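Local coordinates for AT-less polyketide synthase (PDB 4QYR), which probably extends polyketide chains as a ketosynthase domain (KS3 of MgsE) of the AT-less type I synthase for isomigrastatin, condensing acyl units carried on acyl carrier proteins, at residues D7-F18 with V240-A251; Y108-N116 with G544-A552. All coordinates share one frame; numbering follows the deposited sequence.

Contact 1 of 2, residues D7-F18 with V240-A251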
# COMPACT_ATOMS: atom_id res chain seq x y z
N ASP A 7 -13.66 20.51 -4.51
CA ASP A 7 -14.79 19.69 -4.91
C ASP A 7 -14.46 18.22 -4.74
O ASP A 7 -13.36 17.83 -4.33
CB ASP A 7 -15.21 19.99 -6.36
CG ASP A 7 -14.06 19.86 -7.36
OD1 ASP A 7 -13.11 20.67 -7.29
OD2 ASP A 7 -14.12 18.95 -8.23
N ALA A 8 -15.45 17.40 -5.07
CA ALA A 8 -15.38 15.98 -4.86
C ALA A 8 -14.87 15.26 -6.10
O ALA A 8 -14.51 15.88 -7.10
CB ALA A 8 -16.73 15.46 -4.48
N VAL A 9 -14.84 13.93 -6.02
CA VAL A 9 -14.24 13.12 -7.05
C VAL A 9 -15.29 12.30 -7.79
O VAL A 9 -16.01 11.49 -7.20
CB VAL A 9 -13.18 12.19 -6.47
CG1 VAL A 9 -12.62 11.32 -7.55
CG2 VAL A 9 -12.09 12.99 -5.84
N ALA A 10 -15.37 12.53 -9.09
CA ALA A 10 -16.25 11.76 -9.94
C ALA A 10 -15.72 10.36 -10.23
O ALA A 10 -14.52 10.16 -10.42
CB ALA A 10 -16.48 12.51 -11.23
N ILE A 11 -16.61 9.38 -10.26
CA ILE A 11 -16.28 8.10 -10.87
C ILE A 11 -16.75 8.15 -12.31
O ILE A 11 -17.95 8.19 -12.58
CB ILE A 11 -16.94 6.92 -10.14
CG1 ILE A 11 -16.54 6.95 -8.67
CG2 ILE A 11 -16.57 5.59 -10.82
CD1 ILE A 11 -17.08 5.82 -7.87
N VAL A 12 -15.79 8.14 -13.24
CA VAL A 12 -16.08 8.41 -14.64
C VAL A 12 -16.01 7.21 -15.56
O VAL A 12 -16.23 7.35 -16.76
CB VAL A 12 -15.11 9.44 -15.23
CG1 VAL A 12 -15.19 10.76 -14.49
CG2 VAL A 12 -13.70 8.87 -15.18
N GLY A 13 -15.68 6.05 -15.01
CA GLY A 13 -15.63 4.85 -15.83
C GLY A 13 -15.54 3.65 -14.93
O GLY A 13 -14.99 3.74 -13.83
N ALA A 14 -16.08 2.52 -15.38
CA ALA A 14 -16.11 1.37 -14.50
C ALA A 14 -16.18 0.05 -15.23
O ALA A 14 -16.72 -0.03 -16.34
CB ALA A 14 -17.27 1.49 -13.55
N ALA A 15 -15.66 -0.99 -14.59
CA ALA A 15 -15.77 -2.34 -15.13
C ALA A 15 -15.63 -3.38 -14.02
O ALA A 15 -14.95 -3.14 -13.02
CB ALA A 15 -14.73 -2.59 -16.19
N GLY A 16 -16.27 -4.53 -14.22
CA GLY A 16 -16.09 -5.63 -13.29
C GLY A 16 -16.44 -7.00 -13.82
O GLY A 16 -17.26 -7.14 -14.72
N ARG A 17 -15.81 -8.02 -13.25
CA ARG A 17 -16.22 -9.39 -13.48
C ARG A 17 -16.44 -10.04 -12.13
O ARG A 17 -15.58 -9.95 -11.25
CB ARG A 17 -15.17 -10.17 -14.28
CG ARG A 17 -14.85 -9.53 -15.62
CD ARG A 17 -13.81 -10.33 -16.36
NE ARG A 17 -14.17 -11.74 -16.41
CZ ARG A 17 -13.40 -12.69 -16.93
NH1 ARG A 17 -12.20 -12.38 -17.43
NH2 ARG A 17 -13.81 -13.95 -16.95
N PHE A 18 -17.60 -10.66 -11.97
CA PHE A 18 -17.99 -11.30 -10.71
C PHE A 18 -18.59 -12.69 -10.93
O PHE A 18 -18.78 -13.10 -12.07
CB PHE A 18 -18.97 -10.39 -9.97
CG PHE A 18 -18.33 -9.18 -9.43
CD1 PHE A 18 -17.39 -9.30 -8.43
CD2 PHE A 18 -18.63 -7.94 -9.94
CE1 PHE A 18 -16.76 -8.18 -7.94
CE2 PHE A 18 -18.01 -6.80 -9.45
CZ PHE A 18 -17.07 -6.92 -8.46
N VAL A 240 -13.18 -9.15 -9.88
CA VAL A 240 -12.22 -8.14 -10.30
C VAL A 240 -12.97 -6.89 -10.74
O VAL A 240 -14.00 -6.96 -11.40
CB VAL A 240 -11.33 -8.68 -11.42
CG1 VAL A 240 -12.19 -9.15 -12.58
CG2 VAL A 240 -10.30 -7.65 -11.86
N ALA A 241 -12.45 -5.73 -10.35
CA ALA A 241 -13.13 -4.46 -10.64
C ALA A 241 -12.13 -3.34 -10.72
O ALA A 241 -11.08 -3.39 -10.09
CB ALA A 241 -14.16 -4.15 -9.56
N ALA A 242 -12.47 -2.32 -11.50
CA ALA A 242 -11.71 -1.06 -11.53
C ALA A 242 -12.64 0.11 -11.79
O ALA A 242 -13.68 -0.01 -12.45
CB ALA A 242 -10.63 -1.11 -12.58
N VAL A 243 -12.26 1.26 -11.26
CA VAL A 243 -12.99 2.49 -11.55
C VAL A 243 -12.00 3.59 -11.90
O VAL A 243 -10.89 3.68 -11.35
CB VAL A 243 -13.84 2.95 -10.36
CG1 VAL A 243 -14.87 1.91 -10.03
CG2 VAL A 243 -12.95 3.24 -9.16
N LEU A 244 -12.41 4.41 -12.84
CA LEU A 244 -11.63 5.55 -13.24
C LEU A 244 -12.10 6.82 -12.46
O LEU A 244 -13.30 7.12 -12.41
CB LEU A 244 -11.74 5.69 -14.75
CG LEU A 244 -10.86 6.76 -15.37
CD1 LEU A 244 -9.39 6.46 -15.14
CD2 LEU A 244 -11.17 6.85 -16.84
N LEU A 245 -11.18 7.57 -11.86
CA LEU A 245 -11.55 8.71 -11.01
C LEU A 245 -11.00 10.05 -11.52
O LEU A 245 -9.89 10.13 -12.06
CB LEU A 245 -11.08 8.46 -9.57
CG LEU A 245 -11.65 7.15 -9.01
CD1 LEU A 245 -10.71 6.57 -7.98
CD2 LEU A 245 -13.01 7.41 -8.40
N LYS A 246 -11.77 11.10 -11.28
CA LYS A 246 -11.44 12.43 -11.81
C LYS A 246 -12.20 13.48 -10.99
O LYS A 246 -13.31 13.22 -10.55
CB LYS A 246 -11.80 12.48 -13.30
CG LYS A 246 -11.68 13.81 -13.99
CD LYS A 246 -11.76 13.61 -15.50
CE LYS A 246 -11.65 14.93 -16.26
NZ LYS A 246 -11.15 14.74 -17.66
N PRO A 247 -11.58 14.65 -10.77
CA PRO A 247 -12.26 15.72 -10.02
C PRO A 247 -13.60 16.06 -10.65
O PRO A 247 -13.67 16.17 -11.88
CB PRO A 247 -11.29 16.89 -10.14
CG PRO A 247 -9.98 16.26 -10.34
CD PRO A 247 -10.23 15.05 -11.17
N LEU A 248 -14.63 16.21 -9.83
CA LEU A 248 -16.00 16.40 -10.32
C LEU A 248 -16.12 17.55 -11.30
O LEU A 248 -16.62 17.38 -12.41
CB LEU A 248 -16.96 16.63 -9.16
CG LEU A 248 -18.40 16.87 -9.59
CD1 LEU A 248 -18.84 15.68 -10.41
CD2 LEU A 248 -19.29 17.05 -8.40
N ALA A 249 -15.69 18.73 -10.87
CA ALA A 249 -15.75 19.92 -11.70
C ALA A 249 -15.09 19.68 -13.07
O ALA A 249 -15.72 19.88 -14.10
CB ALA A 249 -15.09 21.09 -10.99
N GLN A 250 -13.83 19.24 -13.06
CA GLN A 250 -13.13 18.97 -14.31
C GLN A 250 -13.92 17.99 -15.17
O GLN A 250 -13.97 18.12 -16.39
CB GLN A 250 -11.72 18.43 -14.06
CG GLN A 250 -10.86 18.42 -15.32
CD GLN A 250 -10.74 19.82 -15.95
OE1 GLN A 250 -10.47 20.81 -15.26
NE2 GLN A 250 -10.95 19.91 -17.27
N ALA A 251 -14.56 17.03 -14.52
CA ALA A 251 -15.29 15.99 -15.23
C ALA A 251 -16.57 16.52 -15.84
O ALA A 251 -17.05 15.98 -16.84
CB ALA A 251 -15.59 14.84 -14.30
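Ile11 packs between Leu245 and Val243 where strands 9-17 and 240-247 run antiparallel. Its CG1, held beside the backbone N (chi1 -56°), lies alongside Leu245, 3.6 Å from Leu245 CD2, the two side chains pointing the same way. CG2, on the carbonyl-carbon side, crosses Val243 at a slant, with Val243 CB 3.8 Å from Ile11 CG2. Val9 crosses Leu245 at about a right angle, so Leu245 is touched by two branched side chains of the facing strand. The regular pairing is broken at Val12 and Gly13, which together face Leu244 in a beta bulge: Leu244 O accepts from Val12 N, and Leu244 N gives to Gly13 O. Val12 straddles its neighbours, CG2 meeting Leu244 CG at 3.5 Å and CG1 touching both Lys246 CB, at 4.0 Å, and Ala251 CB. These strands are adjacent in the sheet of the N-terminal half of the ketosynthase's thiolase fold, with strand 260-269 on the other flank of 9-17. Helix 358-372, of the fold's buried helical layer, covers the Ile11, Val243 and Ala241 face through Leu364 and Leu367. On the face of Leu244 and Val240, the extended chain of Lys246 leads away from the strand pair to Tyr108 and Asp254. Near the other end of the strands Val240 CG1 lies alongside Arg17, 3.6 Å from Arg17 CB; the Arg17 guanidinium goes on to Asp22. Where strand 240-247 turns into a helix, Leu248 N bonds to Ala8 O at 2.8 Å and Ala249 N meets Asp7 OD2 from above the carboxylate plane at 3.1 Å, though Asp7 is poorly ordered.

Contact 2 of 2, residues Y108-N116 with G544-A552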
# COMPACT_ATOMS: atom_id res chain seq x y z
N TYR A 108 -11.79 6.60 -22.27
CA TYR A 108 -10.39 6.99 -22.22
C TYR A 108 -9.46 5.99 -22.89
O TYR A 108 -9.24 4.88 -22.42
CB TYR A 108 -9.96 7.22 -20.77
CG TYR A 108 -10.38 8.58 -20.27
CD1 TYR A 108 -9.49 9.66 -20.29
CD2 TYR A 108 -11.67 8.81 -19.83
CE1 TYR A 108 -9.88 10.93 -19.87
CE2 TYR A 108 -12.07 10.08 -19.39
CZ TYR A 108 -11.17 11.13 -19.42
OH TYR A 108 -11.57 12.38 -19.00
N ALA A 109 -8.93 6.38 -24.04
CA ALA A 109 -7.73 5.75 -24.55
C ALA A 109 -6.58 6.18 -23.64
O ALA A 109 -6.61 7.28 -23.08
CB ALA A 109 -7.47 6.14 -25.98
N PRO A 110 -5.57 5.30 -23.48
CA PRO A 110 -4.38 5.63 -22.68
C PRO A 110 -3.83 7.03 -22.97
O PRO A 110 -3.43 7.72 -22.04
CB PRO A 110 -3.38 4.55 -23.10
CG PRO A 110 -4.23 3.39 -23.48
CD PRO A 110 -5.50 3.94 -24.03
N ALA A 111 -3.86 7.44 -24.23
CA ALA A 111 -3.32 8.73 -24.63
C ALA A 111 -4.18 9.93 -24.21
O ALA A 111 -3.80 11.08 -24.44
CB ALA A 111 -3.12 8.75 -26.14
N ARG A 112 -5.34 9.66 -23.63
CA ARG A 112 -6.20 10.75 -23.17
C ARG A 112 -5.97 10.97 -21.67
O ARG A 112 -6.34 11.99 -21.10
CB ARG A 112 -7.66 10.44 -23.46
CG ARG A 112 -8.55 11.65 -23.37
CD ARG A 112 -9.98 11.33 -23.72
NE ARG A 112 -10.81 12.52 -23.68
CZ ARG A 112 -11.98 12.59 -23.06
NH1 ARG A 112 -12.46 11.52 -22.44
NH2 ARG A 112 -12.67 13.73 -23.06
N LEU A 113 -5.34 9.99 -21.04
CA LEU A 113 -4.99 10.09 -19.65
C LEU A 113 -3.93 11.13 -19.46
O LEU A 113 -3.03 11.26 -20.30
CB LEU A 113 -4.48 8.75 -19.12
CG LEU A 113 -5.44 7.57 -19.06
CD1 LEU A 113 -4.68 6.39 -18.52
CD2 LEU A 113 -6.64 7.95 -18.20
N PRO A 114 -4.01 11.88 -18.36
CA PRO A 114 -2.94 12.79 -17.93
C PRO A 114 -1.73 11.95 -17.62
O PRO A 114 -1.90 10.79 -17.27
CB PRO A 114 -3.49 13.43 -16.66
CG PRO A 114 -4.93 13.06 -16.62
CD PRO A 114 -5.11 11.82 -17.39
N GLU A 115 -0.54 12.51 -17.72
CA GLU A 115 0.64 11.71 -17.45
C GLU A 115 0.80 11.44 -15.94
O GLU A 115 1.45 10.47 -15.55
CB GLU A 115 1.89 12.37 -18.02
CG GLU A 115 2.21 13.72 -17.42
CD GLU A 115 3.47 14.30 -18.03
OE1 GLU A 115 4.53 13.65 -17.90
OE2 GLU A 115 3.40 15.39 -18.65
N ASN A 116 0.21 12.26 -15.09
CA ASN A 116 0.29 11.91 -13.69
C ASN A 116 -1.01 11.23 -13.26
O ASN A 116 -1.80 11.74 -12.47
CB ASN A 116 0.62 13.13 -12.81
CG ASN A 116 -0.47 14.16 -12.78
OD1 ASN A 116 -1.33 14.20 -13.66
ND2 ASN A 116 -0.46 14.98 -11.74
N GLY A 544 6.33 3.91 -27.01
CA GLY A 544 5.64 4.56 -25.91
C GLY A 544 4.29 5.13 -26.31
O GLY A 544 3.82 4.91 -27.43
N VAL A 545 3.65 5.86 -25.39
CA VAL A 545 2.36 6.51 -25.67
C VAL A 545 2.54 8.01 -25.96
O VAL A 545 2.93 8.78 -25.08
CB VAL A 545 1.36 6.35 -24.48
CG1 VAL A 545 0.16 7.27 -24.65
CG2 VAL A 545 0.92 4.89 -24.32
N ARG A 546 2.23 8.41 -27.19
CA ARG A 546 2.33 9.82 -27.58
C ARG A 546 1.07 10.60 -27.23
O ARG A 546 0.08 10.57 -27.96
CB ARG A 546 2.62 9.96 -29.08
CG ARG A 546 3.00 11.38 -29.51
CD ARG A 546 3.78 11.43 -30.83
NE ARG A 546 3.62 10.23 -31.63
CZ ARG A 546 4.62 9.58 -32.23
NH1 ARG A 546 5.86 10.04 -32.12
NH2 ARG A 546 4.38 8.49 -32.94
N ARG A 547 1.11 11.30 -26.10
CA ARG A 547 0.02 12.16 -25.67
C ARG A 547 0.12 13.53 -26.32
O ARG A 547 -0.71 14.41 -26.07
CB ARG A 547 0.03 12.32 -24.16
CG ARG A 547 -0.43 11.11 -23.42
CD ARG A 547 -0.24 11.31 -21.95
NE ARG A 547 0.40 10.14 -21.37
CZ ARG A 547 -0.27 9.05 -21.01
NH1 ARG A 547 0.38 8.01 -20.51
NH2 ARG A 547 -1.59 9.00 -21.14
N GLU A 548 1.16 13.72 -27.13
CA GLU A 548 1.33 14.94 -27.89
C GLU A 548 0.32 15.00 -29.02
O GLU A 548 -0.12 13.97 -29.53
CB GLU A 548 2.73 15.04 -28.46
CG GLU A 548 3.84 14.59 -27.52
CD GLU A 548 5.18 14.49 -28.23
OE1 GLU A 548 5.26 13.80 -29.28
OE2 GLU A 548 6.15 15.12 -27.75
N ALA A 549 -0.05 16.21 -29.43
CA ALA A 549 -0.99 16.38 -30.52
C ALA A 549 -0.25 16.58 -31.83
O ALA A 549 0.21 17.68 -32.13
CB ALA A 549 -1.90 17.55 -30.24
N GLU A 550 -0.12 15.52 -32.61
CA GLU A 550 0.47 15.64 -33.94
C GLU A 550 -0.57 15.33 -35.02
O GLU A 550 -1.51 14.57 -34.79
CB GLU A 550 1.68 14.72 -34.08
CG GLU A 550 1.31 13.26 -34.26
CD GLU A 550 2.50 12.42 -34.65
OE1 GLU A 550 3.52 12.99 -35.08
OE2 GLU A 550 2.42 11.18 -34.52
N GLN A 551 -0.39 15.93 -36.19
CA GLN A 551 -1.34 15.70 -37.26
C GLN A 551 -0.67 15.82 -38.63
O GLN A 551 -0.11 16.87 -38.99
CB GLN A 551 -2.52 16.67 -37.15
CG GLN A 551 -3.46 16.65 -38.35
CD GLN A 551 -4.81 17.28 -38.07
OE1 GLN A 551 -5.43 17.02 -37.03
NE2 GLN A 551 -5.27 18.13 -38.98
N ALA A 552 -0.74 14.73 -39.38
CA ALA A 552 -0.09 14.61 -40.68
C ALA A 552 -0.50 15.74 -41.63
O ALA A 552 -1.66 16.15 -41.64
CB ALA A 552 -0.41 13.25 -41.30
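The guanidinium of Arg547 is sandwiched: Val545 CG1 sits over the centre of one face, 4.1 Å above the plane, while Glu115 CA and Pro114 O lie over the rim of the other. Pro110 O lies at its edge, near the plane. Leu113 O approaches obliquely and accepts a weak, bent hydrogen bond from Arg547 NH2 (2.8 Å, N-H...O angle 123°). The side chain reaches this place by starting beside its backbone N (chi1 -73°), running straight through chi2 and then bending at chi3 (-133°). On the way, Arg547 CG passes 3.5 Å from Ala111 O. Val545 serves a second purpose, its CG1, beside the carbonyl carbon, lying 3.9 Å from Ala111 CB, with Pro110 more loosely alongside. Arg272 of the second subunit also packs on Val545, bringing this edge of the contact to the dimer partner. The 3-10 turn 110-112 and the residues after it bring these carbonyls to the guanidinium, in the loop between helix 90-106 and strand 117-122 of the ketosynthase, and the irregular segment 544-552 runs past it in the C-terminal part of the chain. The other terminal nitrogen, Arg547 NH1, donates to Leu160 O, with Asp161 a long, weak ion partner. Glu115 OE1 stays 6.4 Å from Arg547 NE, too far for a salt bridge. The hydrogen bonds of the positive group thus run to backbone carbonyls, a weak one to Leu113 O and one from NH1 to Leu160 O, and Glu115 and Asp161 probably offset its charge at longer range.

How the contacts relate
Contacts 1 and 2 have centres 20 Å apart and alternate along the chain, yet they meet directly through Tyr108. Its OH lies 2.8 Å from Lys246 NZ, a probable hydrogen bond, and Tyr108 CD2 is 3.6 Å from Leu244 CD2. Asp256 also bonds that hydroxyl. Met194 of strand 194-201 is a shared neighbour, touched by Leu244 and Lys246 of contact 1 and by Tyr108, Leu113 and Pro114 of contact 2. Contact 1 is the deeper, its centre about 9 Å from the chain centre, against about 23 Å for the centre of contact 2. One belongs to the sheet of the catalytic fold; the other joins that fold to the C-terminal part of the chain.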